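Protein HRI1 (Saccharomyces cerevisiae, PDB 3RBY) is of unknown, non-essential function, a cytoplasmic and nuclear protein built largely of antiparallel beta-strands that interacts with HRR25 and may interact with SEC72. Local coordinates at residues Tyr33-Pro38 with Glu128-Val133; Asn153-Val158 with Gln220-Leu225; Leu47-Glu52 with Glu190-Ile195. All blocks are in the same frame, centred on the assembly; numbering follows the deposited sequence.

Contacts 1 and 3 are buried, whereas contact 2, whose centre is about 17 Å from the centre of the chain, is only partly buried. Contact 1 crosses the inside of the curled ten-stranded antiparallel sheet, joining strands 33-38 and 124-132 by a buried ion pair and an indole edge. Contact 3 brings the start of strand 51-57, in that same sheet, and the turn before it onto strand 192-199 of the seven-stranded sheet, entirely through hydrocarbon groups. Strands 33-38 and 51-57 are neighbours, so contacts 1 and 3 meet: Leu36 CD2 lies 3.6 Å from Phe194 CD1. Contact 2 ties strand 156-161 to the 220-225 loop, mixing an apolar patch with a hydrated, long ion pair.

Contact 1 of 3, residues Tyr33-Pro38 with Glu128-Val133; sequences YISLRP and EMWQPV. Unlike the reference sequence in segment 128-133: Met129 (reference Leu).
With CG beside its own backbone N (chi1 -46°) and an extended chain beyond, Arg37 carries its guanidinium across to Glu128 and Trp130; Trp130, its CG likewise beside the backbone N, sends its six-membered ring back to meet it. The two strands, non-adjacent in one antiparallel sheet, run at 110° with axes 13.4 Å apart, so side chains alone bridge the inside of the beta-barrel. Arg37 NH1 forms a salt bridge with Glu128 OE2 at 2.8 Å, but the hydrogen bond within it is weak, bent to 119°. Water 1 spans the same pair, accepting from Arg37 NH1 and donating to Glu128 OE1 at 2.6 Å. Arg8 NE adds a long, weak ion pair to Glu128. Arg37 NH2 lies near the indole plane, 3.5 Å from Trp130 CH2 at the ring's edge. Ser35 OG fixes the rotation of the guanidinium by accepting, in its plane, from both Arg37 NE (3.0 Å) and Arg37 NH2 (3.1 Å); Ser25 hydrogen-bonds to that same hydroxyl. Trp130 NE1 hydrogen-bonds to Glu110, and its ring stacks on Trp100. Strand 51-57 adds Phe55 against Ser35 and Arg37, while strand 4-12 packs Leu6 against Trp130.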
loop_
_atom_site.group_PDB
_atom_site.type_symbol
_atom_site.label_atom_id
_atom_site.label_comp_id
_atom_site.label_asym_id
_atom_site.label_seq_id
_atom_site.Cartn_x
_atom_site.Cartn_y
_atom_site.Cartn_z
ATOM N N TYR A 33 10.199 -1.390 -19.353
ATOM C CA TYR A 33 9.091 -1.632 -18.426
ATOM C C TYR A 33 8.256 -2.873 -18.776
ATOM O O TYR A 33 8.063 -3.193 -19.959
ATOM C CB TYR A 33 8.181 -0.396 -18.369
ATOM C CG TYR A 33 7.477 -0.124 -19.679
ATOM C CD1 TYR A 33 6.244 -0.699 -19.954
ATOM C CD2 TYR A 33 8.050 0.700 -20.652
ATOM C CE1 TYR A 33 5.589 -0.463 -21.152
ATOM C CE2 TYR A 33 7.398 0.944 -21.863
ATOM C CZ TYR A 33 6.170 0.355 -22.104
ATOM O OH TYR A 33 5.512 0.583 -23.295
ATOM N N ILE A 34 7.770 -3.560 -17.737
ATOM C CA ILE A 34 6.786 -4.640 -17.872
ATOM C C ILE A 34 5.768 -4.536 -16.732
ATOM O O ILE A 34 6.106 -4.104 -15.624
ATOM C CB ILE A 34 7.457 -6.023 -17.831
ATOM C CG1 ILE A 34 6.436 -7.141 -18.052
ATOM C CG2 ILE A 34 8.167 -6.223 -16.515
ATOM C CD1 ILE A 34 7.080 -8.447 -18.470
ATOM N N SER A 35 4.525 -4.912 -17.004
ATOM C CA SER A 35 3.494 -4.905 -15.980
ATOM C C SER A 35 2.648 -6.177 -16.087
ATOM O O SER A 35 1.926 -6.356 -17.071
ATOM C CB SER A 35 2.615 -3.649 -16.101
ATOM O OG SER A 35 1.723 -3.524 -15.002
ATOM N N LEU A 36 2.764 -7.069 -15.094
ATOM C CA LEU A 36 1.991 -8.319 -15.069
ATOM C C LEU A 36 0.843 -8.159 -14.082
ATOM O O LEU A 36 1.051 -7.673 -12.960
ATOM C CB LEU A 36 2.871 -9.511 -14.688
ATOM C CG LEU A 36 4.050 -9.727 -15.640
ATOM C CD1 LEU A 36 4.877 -10.963 -15.255
ATOM C CD2 LEU A 36 3.546 -9.826 -17.084
ATOM N N ARG A 37 -0.372 -8.532 -14.498
ATOM C CA ARG A 37 -1.563 -8.269 -13.671
ATOM C C ARG A 37 -2.409 -9.519 -13.398
ATOM O O ARG A 37 -3.605 -9.553 -13.691
ATOM C CB ARG A 37 -2.389 -7.129 -14.289
ATOM C CG ARG A 37 -1.480 -5.931 -14.706
ATOM C CD ARG A 37 -2.207 -4.606 -14.971
ATOM N NE ARG A 37 -1.232 -3.522 -15.057
ATOM C CZ ARG A 37 -1.510 -2.227 -15.194
ATOM N NH1 ARG A 37 -2.763 -1.808 -15.277
ATOM N NH2 ARG A 37 -0.514 -1.342 -15.236
ATOM N N PRO A 38 -1.785 -10.548 -12.807
ATOM C CA PRO A 38 -2.502 -11.807 -12.541
ATOM C C PRO A 38 -3.644 -11.564 -11.562
ATOM O O PRO A 38 -3.452 -10.808 -10.610
ATOM C CB PRO A 38 -1.427 -12.688 -11.889
ATOM C CG PRO A 38 -0.494 -11.703 -11.234
ATOM C CD PRO A 38 -0.489 -10.477 -12.108
ATOM N N GLU A 128 -5.397 4.790 -11.294
ATOM C CA GLU A 128 -4.706 3.698 -10.646
ATOM C C GLU A 128 -3.810 4.262 -9.582
ATOM O O GLU A 128 -3.111 5.244 -9.814
ATOM C CB GLU A 128 -3.895 2.903 -11.664
ATOM C CG GLU A 128 -4.763 1.949 -12.434
ATOM C CD GLU A 128 -4.100 1.427 -13.679
ATOM O OE1 GLU A 128 -4.162 2.137 -14.702
ATOM O OE2 GLU A 128 -3.526 0.317 -13.642
ATOM N N MET A 129 -3.841 3.642 -8.408
ATOM C CA MET A 129 -2.976 4.052 -7.319
ATOM C C MET A 129 -1.822 3.071 -7.182
ATOM O O MET A 129 -2.026 1.847 -7.195
ATOM C CB MET A 129 -3.775 4.143 -6.027
ATOM C CG MET A 129 -3.551 5.433 -5.250
ATOM S SD MET A 129 -3.908 6.887 -6.241
ATOM C CE MET A 129 -5.425 6.340 -6.956
ATOM N N TRP A 130 -0.613 3.617 -7.047
ATOM C CA TRP A 130 0.597 2.803 -7.029
ATOM C C TRP A 130 1.436 2.991 -5.782
ATOM O O TRP A 130 1.693 4.124 -5.351
ATOM C CB TRP A 130 1.487 3.085 -8.252
ATOM C CG TRP A 130 0.834 2.742 -9.537
ATOM C CD1 TRP A 130 0.083 3.574 -10.322
ATOM C CD2 TRP A 130 0.834 1.463 -10.190
ATOM N NE1 TRP A 130 -0.371 2.894 -11.429
ATOM C CE2 TRP A 130 0.069 1.598 -11.374
ATOM C CE3 TRP A 130 1.411 0.222 -9.896
ATOM C CZ2 TRP A 130 -0.131 0.539 -12.260
ATOM C CZ3 TRP A 130 1.208 -0.827 -10.769
ATOM C CH2 TRP A 130 0.450 -0.661 -11.944
ATOM N N GLN A 131 1.893 1.857 -5.251
ATOM C CA GLN A 131 2.767 1.831 -4.101
ATOM C C GLN A 131 4.203 1.452 -4.510
ATOM O O GLN A 131 4.461 0.317 -4.922
ATOM C CB GLN A 131 2.250 0.823 -3.073
ATOM C CG GLN A 131 3.198 0.676 -1.889
ATOM C CD GLN A 131 3.220 1.923 -1.025
ATOM O OE1 GLN A 131 2.240 2.211 -0.323
ATOM N NE2 GLN A 131 4.323 2.682 -1.079
ATOM N N PRO A 132 5.137 2.409 -4.412
ATOM C CA PRO A 132 6.546 2.057 -4.617
ATOM C C PRO A 132 6.985 1.150 -3.488
ATOM O O PRO A 132 6.669 1.387 -2.306
ATOM C CB PRO A 132 7.280 3.407 -4.510
ATOM C CG PRO A 132 6.194 4.456 -4.737
ATOM C CD PRO A 132 4.937 3.852 -4.181
ATOM N N VAL A 133 7.748 0.135 -3.854
ATOM C CA VAL A 133 8.119 -0.921 -2.941
ATOM C C VAL A 133 9.647 -1.132 -3.064
ATOM O O VAL A 133 10.260 -0.697 -4.051
ATOM C CB VAL A 133 7.223 -2.154 -3.272
ATOM C CG1 VAL A 133 7.998 -3.315 -3.850
ATOM C CG2 VAL A 133 6.375 -2.558 -2.070
HETATM O O HOH W 1 -3.041 0.941 -16.683
#

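Contact 2 of 3, residues Asn153-Val158 with Gln220-Leu225; sequences NARSIV and QSYENL. With SO4 (sulfate ion), chain F.
Ile157 and Tyr222 make the compact, apolar half of this contact, and Arg155 with Glu223 the wetter half. Ile157 CD1 reaches the loop 4.0 Å from Tyr222 CB, touching the root of the tyrosine side chain. Having CG1 beside the backbone N (chi1 -60°) and an extended chi2 carries that methyl outward from strand 156-161. Both residues are buried and share Val172 as a neighbour; Ile177 also packs on Tyr222, and Tyr243 on Ile157. This half therefore sets the loop against the seven-stranded sheet.

Arg155 reaches the loop farther out. Arg155 NH1 lies near the plane of the Tyr222 ring, at the edge, 4.1 Å from Tyr222 CD1, with guanidinium and ring planes 67° apart. The salt bridge from Arg155 NH1 to Glu223 OE2 is long, at 3.7 Å; the exposed glutamate, bent at chi2 (-44°), brings its carboxylate back toward the arginine. Water 2 fills in for a direct bond: it accepts from Arg155 NH1 at 3.2 Å and from Tyr222 N at 3.0 Å, and donates to Glu223 OE2. Elsewhere, Arg155 NE hydrogen-bonds to the carbonyl of Gly174, and NH2 makes a long, weak ion pair with Glu199. The sulfate, probably from the crystallisation liquor, is held by the backbone: Arg155 N donates to its O1 at 3.0 Å.

Replacing Arg155 with an alanine would probably leave Glu223 without its charged mate, the Gly174 carbonyl without the NE donor and water 2 without one of its donors, and uncover the edge of Tyr222. Hydrophobic burial thus seats the loop directly, whereas its charged margin rests on a long ion pair bridged by water 2, consistent with a weaker hold at the solvent side.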
loop_
_atom_site.group_PDB
_atom_site.type_symbol
_atom_site.label_atom_id
_atom_site.label_comp_id
_atom_site.label_asym_id
_atom_site.label_seq_id
_atom_site.Cartn_x
_atom_site.Cartn_y
_atom_site.Cartn_z
ATOM N N ASN A 153 20.546 0.147 -3.786
ATOM C CA ASN A 153 21.668 -0.404 -4.528
ATOM C C ASN A 153 21.179 -1.504 -5.485
ATOM O O ASN A 153 21.984 -2.197 -6.129
ATOM C CB ASN A 153 22.722 -0.958 -3.562
ATOM C CG ASN A 153 24.124 -0.449 -3.869
ATOM O OD1 ASN A 153 24.330 0.759 -4.054
ATOM N ND2 ASN A 153 25.093 -1.370 -3.947
ATOM N N ALA A 154 19.854 -1.634 -5.584
ATOM C CA ALA A 154 19.230 -2.738 -6.303
ATOM C C ALA A 154 19.710 -2.815 -7.742
ATOM O O ALA A 154 19.662 -1.829 -8.489
ATOM C CB ALA A 154 17.719 -2.640 -6.261
ATOM N N ARG A 155 20.184 -3.997 -8.118
ATOM C CA ARG A 155 20.545 -4.271 -9.496
ATOM C C ARG A 155 19.363 -4.015 -10.428
ATOM O O ARG A 155 18.181 -4.129 -10.030
ATOM C CB ARG A 155 20.998 -5.719 -9.643
ATOM C CG ARG A 155 19.879 -6.695 -9.419
ATOM C CD ARG A 155 20.380 -8.121 -9.441
ATOM N NE ARG A 155 19.305 -9.018 -9.035
ATOM C CZ ARG A 155 19.255 -10.309 -9.342
ATOM N NH1 ARG A 155 20.231 -10.855 -10.058
ATOM N NH2 ARG A 155 18.227 -11.045 -8.940
ATOM N N SER A 156 19.699 -3.657 -11.669
ATOM C CA SER A 156 18.715 -3.399 -12.720
ATOM C C SER A 156 19.218 -4.062 -13.995
ATOM O O SER A 156 20.195 -3.602 -14.604
ATOM C CB SER A 156 18.533 -1.894 -12.913
ATOM O OG SER A 156 17.543 -1.598 -13.891
ATOM N N ILE A 157 18.547 -5.143 -14.390
ATOM C CA ILE A 157 19.016 -5.997 -15.484
ATOM C C ILE A 157 17.878 -6.325 -16.446
ATOM O O ILE A 157 16.782 -6.682 -16.020
ATOM C CB ILE A 157 19.653 -7.310 -14.951
ATOM C CG1 ILE A 157 20.854 -6.994 -14.042
ATOM C CG2 ILE A 157 20.077 -8.216 -16.105
ATOM C CD1 ILE A 157 21.421 -8.206 -13.294
ATOM N N VAL A 158 18.127 -6.178 -17.743
ATOM C CA VAL A 158 17.096 -6.445 -18.735
ATOM C C VAL A 158 17.659 -7.337 -19.845
ATOM O O VAL A 158 18.752 -7.069 -20.362
ATOM C CB VAL A 158 16.542 -5.137 -19.339
ATOM C CG1 VAL A 158 15.390 -5.415 -20.309
ATOM C CG2 VAL A 158 16.080 -4.192 -18.235
ATOM N N GLN A 220 16.719 -17.513 -16.112
ATOM C CA GLN A 220 16.258 -17.432 -14.729
ATOM C C GLN A 220 17.412 -17.086 -13.786
ATOM O O GLN A 220 17.236 -17.036 -12.570
ATOM C CB GLN A 220 15.626 -18.780 -14.297
ATOM C CG GLN A 220 14.278 -19.118 -14.957
ATOM C CD GLN A 220 14.096 -20.623 -15.213
ATOM O OE1 GLN A 220 14.528 -21.474 -14.411
ATOM N NE2 GLN A 220 13.452 -20.955 -16.338
ATOM N N SER A 221 18.596 -16.875 -14.349
ATOM C CA SER A 221 19.776 -16.535 -13.560
ATOM C C SER A 221 20.551 -15.437 -14.278
ATOM O O SER A 221 20.751 -15.507 -15.498
ATOM C CB SER A 221 20.673 -17.765 -13.376
ATOM O OG SER A 221 21.959 -17.410 -12.883
ATOM N N TYR A 222 21.001 -14.433 -13.536
ATOM C CA TYR A 222 21.588 -13.254 -14.162
ATOM C C TYR A 222 22.973 -12.980 -13.607
ATOM O O TYR A 222 23.522 -11.883 -13.752
ATOM C CB TYR A 222 20.634 -12.081 -13.988
ATOM C CG TYR A 222 19.220 -12.565 -14.196
ATOM C CD1 TYR A 222 18.417 -12.902 -13.118
ATOM C CD2 TYR A 222 18.724 -12.780 -15.474
ATOM C CE1 TYR A 222 17.140 -13.386 -13.307
ATOM C CE2 TYR A 222 17.455 -13.262 -15.676
ATOM C CZ TYR A 222 16.663 -13.565 -14.592
ATOM O OH TYR A 222 15.383 -14.048 -14.799
ATOM N N GLU A 223 23.540 -14.020 -13.002
ATOM C CA GLU A 223 24.903 -13.982 -12.497
ATOM C C GLU A 223 25.940 -14.027 -13.619
ATOM O O GLU A 223 25.776 -14.736 -14.624
ATOM C CB GLU A 223 25.144 -15.135 -11.511
ATOM C CG GLU A 223 24.338 -15.005 -10.221
ATOM C CD GLU A 223 24.369 -13.581 -9.654
ATOM O OE1 GLU A 223 25.389 -13.181 -9.049
ATOM O OE2 GLU A 223 23.363 -12.855 -9.822
ATOM N N ASN A 224 27.001 -13.246 -13.442
ATOM C CA ASN A 224 28.157 -13.327 -14.329
ATOM C C ASN A 224 27.789 -13.125 -15.796
ATOM O O ASN A 224 28.222 -13.869 -16.687
ATOM C CB ASN A 224 28.900 -14.648 -14.106
ATOM C CG ASN A 224 29.244 -14.880 -12.635
ATOM O OD1 ASN A 224 30.167 -14.263 -12.096
ATOM N ND2 ASN A 224 28.505 -15.773 -11.984
ATOM N N LEU A 225 26.971 -12.107 -16.027
ATOM C CA LEU A 225 26.661 -11.655 -17.366
ATOM C C LEU A 225 27.255 -10.265 -17.502
ATOM O O LEU A 225 27.765 -9.707 -16.530
ATOM C CB LEU A 225 25.155 -11.608 -17.572
ATOM C CG LEU A 225 24.426 -12.947 -17.523
ATOM C CD1 LEU A 225 22.931 -12.743 -17.731
ATOM C CD2 LEU A 225 24.985 -13.873 -18.587
HETATM S S SO4 F . 19.633 -6.737 -4.781
HETATM O O1 SO4 F . 19.877 -6.221 -6.137
HETATM O O2 SO4 F . 18.210 -7.036 -4.587
HETATM O O3 SO4 F . 20.021 -5.717 -3.800
HETATM O O4 SO4 F . 20.413 -7.982 -4.606
HETATM O O HOH W 2 20.492 -14.043 -10.620
#

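Contact 3 of 3, residues Leu47-Glu52 with Glu190-Ile195; sequences LSFPFE and EGLNFI
The Phe51 ring receives the edge of Phe194 over one face, in an edge-to-face pair with centroids 5.0 Å apart and planes at 60°. Phe194 CE2 stands above that face, offset toward the rim, while Phe194 CD2 comes to 3.7 Å from Phe51 CZ. Phe49 CE1 meets the Phe194 ring at its edge, near the ring plane, 4.1 Å from Phe194 CE2. Phe51 CD1 in turn sits over one face of Phe49, toward its rim, so the three rings form a continuous cluster.

Phe49 also extends the contact along strand 192-199: its CE1 is 3.7 Å from Leu192 CD1, with the leucine approaching obliquely. This reach follows from a chi1 of -171°, which sets the ring opposite the backbone N and turns it to the strand, although the Phe49 CA lies 9.5 Å from that of Leu192. Between the two phenylalanines, Pro50 is the centre of an inverse gamma turn, in which Phe51 N hydrogen-bonds to Phe49 O at 2.7 Å; this tight bend is consistent with both rings facing Phe194. Tyr211 adds a further edge-to-face pair with Phe51 and also packs on Phe194. Helix 82-86 borders the cluster through Thr82, which touches Phe49 and Phe194, and through Tyr85 and Leu86 on Leu192.

No hydrogen bond or charge joins the two segments. The association of residues 47-52 with the seven-stranded sheet therefore rests here on burying aromatic and aliphatic surface, and the edge-to-face pair of Phe51 and Phe194 probably gives it some directional preference.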
loop_
_atom_site.group_PDB
_atom_site.type_symbol
_atom_site.label_atom_id
_atom_site.label_comp_id
_atom_site.label_asym_id
_atom_site.label_seq_id
_atom_site.Cartn_x
_atom_site.Cartn_y
_atom_site.Cartn_z
ATOM N N LEU A 47 -9.642 -18.842 -15.610
ATOM C CA LEU A 47 -8.534 -19.734 -15.239
ATOM C C LEU A 47 -7.622 -20.029 -16.412
ATOM O O LEU A 47 -6.431 -20.293 -16.222
ATOM C CB LEU A 47 -9.056 -21.059 -14.665
ATOM C CG LEU A 47 -9.599 -21.029 -13.236
ATOM C CD1 LEU A 47 -10.411 -22.289 -12.934
ATOM C CD2 LEU A 47 -8.451 -20.843 -12.236
ATOM N N SER A 48 -8.177 -19.998 -17.620
ATOM C CA SER A 48 -7.370 -20.274 -18.809
ATOM C C SER A 48 -6.348 -19.158 -19.059
ATOM O O SER A 48 -5.225 -19.429 -19.497
ATOM C CB SER A 48 -8.252 -20.507 -20.044
ATOM O OG SER A 48 -8.852 -19.301 -20.492
ATOM N N PHE A 49 -6.733 -17.917 -18.761
ATOM C CA PHE A 49 -5.826 -16.765 -18.867
ATOM C C PHE A 49 -5.971 -15.862 -17.644
ATOM O O PHE A 49 -6.663 -14.840 -17.705
ATOM C CB PHE A 49 -6.161 -15.959 -20.119
ATOM C CG PHE A 49 -5.166 -14.882 -20.425
ATOM C CD1 PHE A 49 -3.856 -15.213 -20.734
ATOM C CD2 PHE A 49 -5.540 -13.543 -20.415
ATOM C CE1 PHE A 49 -2.924 -14.227 -21.017
ATOM C CE2 PHE A 49 -4.619 -12.547 -20.706
ATOM C CZ PHE A 49 -3.306 -12.887 -21.007
ATOM N N PRO A 50 -5.360 -16.288 -16.542
ATOM C CA PRO A 50 -5.534 -15.652 -15.232
ATOM C C PRO A 50 -4.822 -14.314 -15.118
ATOM O O PRO A 50 -4.020 -14.110 -14.208
ATOM C CB PRO A 50 -4.901 -16.663 -14.271
ATOM C CG PRO A 50 -3.879 -17.362 -15.093
ATOM C CD PRO A 50 -4.452 -17.447 -16.479
ATOM N N PHE A 51 -5.126 -13.409 -16.039
ATOM C CA PHE A 51 -4.575 -12.057 -15.997
ATOM C C PHE A 51 -5.632 -11.058 -16.404
ATOM O O PHE A 51 -6.369 -11.292 -17.376
ATOM C CB PHE A 51 -3.419 -11.923 -16.982
ATOM C CG PHE A 51 -2.304 -12.894 -16.745
ATOM C CD1 PHE A 51 -2.262 -14.112 -17.417
ATOM C CD2 PHE A 51 -1.291 -12.587 -15.856
ATOM C CE1 PHE A 51 -1.223 -15.004 -17.199
ATOM C CE2 PHE A 51 -0.251 -13.472 -15.634
ATOM C CZ PHE A 51 -0.215 -14.687 -16.301
ATOM N N GLU A 52 -5.687 -9.935 -15.698
ATOM C CA GLU A 52 -6.595 -8.857 -16.049
ATOM C C GLU A 52 -6.001 -8.216 -17.297
ATOM O O GLU A 52 -6.724 -7.772 -18.190
ATOM C CB GLU A 52 -6.819 -7.934 -14.852
ATOM C CG GLU A 52 -7.301 -6.542 -15.220
ATOM C CD GLU A 52 -7.335 -5.606 -14.028
ATOM O OE1 GLU A 52 -6.419 -4.766 -13.904
ATOM O OE2 GLU A 52 -8.276 -5.711 -13.214
ATOM N N GLU A 190 -2.149 -19.508 -26.526
ATOM C CA GLU A 190 -1.152 -20.558 -26.629
ATOM C C GLU A 190 0.219 -19.945 -26.928
ATOM O O GLU A 190 1.271 -20.540 -26.663
ATOM C CB GLU A 190 -1.570 -21.549 -27.726
ATOM C CG GLU A 190 -1.307 -22.993 -27.371
ATOM C CD GLU A 190 -1.785 -23.315 -25.973
ATOM O OE1 GLU A 190 -3.018 -23.270 -25.756
ATOM O OE2 GLU A 190 -0.930 -23.585 -25.088
ATOM N N GLY A 191 0.193 -18.733 -27.467
ATOM C CA GLY A 191 1.411 -18.041 -27.814
ATOM C C GLY A 191 2.020 -17.218 -26.694
ATOM O O GLY A 191 3.051 -16.583 -26.918
ATOM N N LEU A 192 1.414 -17.217 -25.502
ATOM C CA LEU A 192 1.941 -16.398 -24.394
ATOM C C LEU A 192 2.676 -17.154 -23.276
ATOM O O LEU A 192 2.297 -18.266 -22.899
ATOM C CB LEU A 192 0.844 -15.527 -23.794
ATOM C CG LEU A 192 0.129 -14.624 -24.798
ATOM C CD1 LEU A 192 -1.158 -14.051 -24.212
ATOM C CD2 LEU A 192 1.055 -13.515 -25.302
ATOM N N ASN A 193 3.737 -16.526 -22.764
ATOM C CA ASN A 193 4.467 -16.996 -21.584
ATOM C C ASN A 193 4.847 -15.830 -20.652
ATOM O O ASN A 193 5.278 -14.769 -21.118
ATOM C CB ASN A 193 5.728 -17.778 -21.978
ATOM C CG ASN A 193 5.448 -18.880 -22.984
ATOM O OD1 ASN A 193 5.280 -20.053 -22.618
ATOM N ND2 ASN A 193 5.416 -18.511 -24.267
ATOM N N PHE A 194 4.657 -16.018 -19.342
ATOM C CA PHE A 194 5.049 -15.009 -18.363
ATOM C C PHE A 194 5.695 -15.685 -17.173
ATOM O O PHE A 194 5.390 -16.834 -16.858
ATOM C CB PHE A 194 3.847 -14.212 -17.854
ATOM C CG PHE A 194 3.033 -13.567 -18.938
ATOM C CD1 PHE A 194 3.485 -12.416 -19.582
ATOM C CD2 PHE A 194 1.799 -14.103 -19.306
ATOM C CE1 PHE A 194 2.724 -11.813 -20.588
ATOM C CE2 PHE A 194 1.031 -13.510 -20.307
ATOM C CZ PHE A 194 1.492 -12.361 -20.952
ATOM N N ILE A 195 6.582 -14.971 -16.501
ATOM C CA ILE A 195 7.092 -15.445 -15.230
ATOM C C ILE A 195 7.249 -14.284 -14.264
ATOM O O ILE A 195 7.538 -13.141 -14.672
ATOM C CB ILE A 195 8.438 -16.133 -15.387
ATOM C CG1 ILE A 195 9.417 -15.181 -16.065
ATOM C CG2 ILE A 195 8.284 -17.403 -16.208
ATOM C CD1 ILE A 195 10.873 -15.519 -15.793
#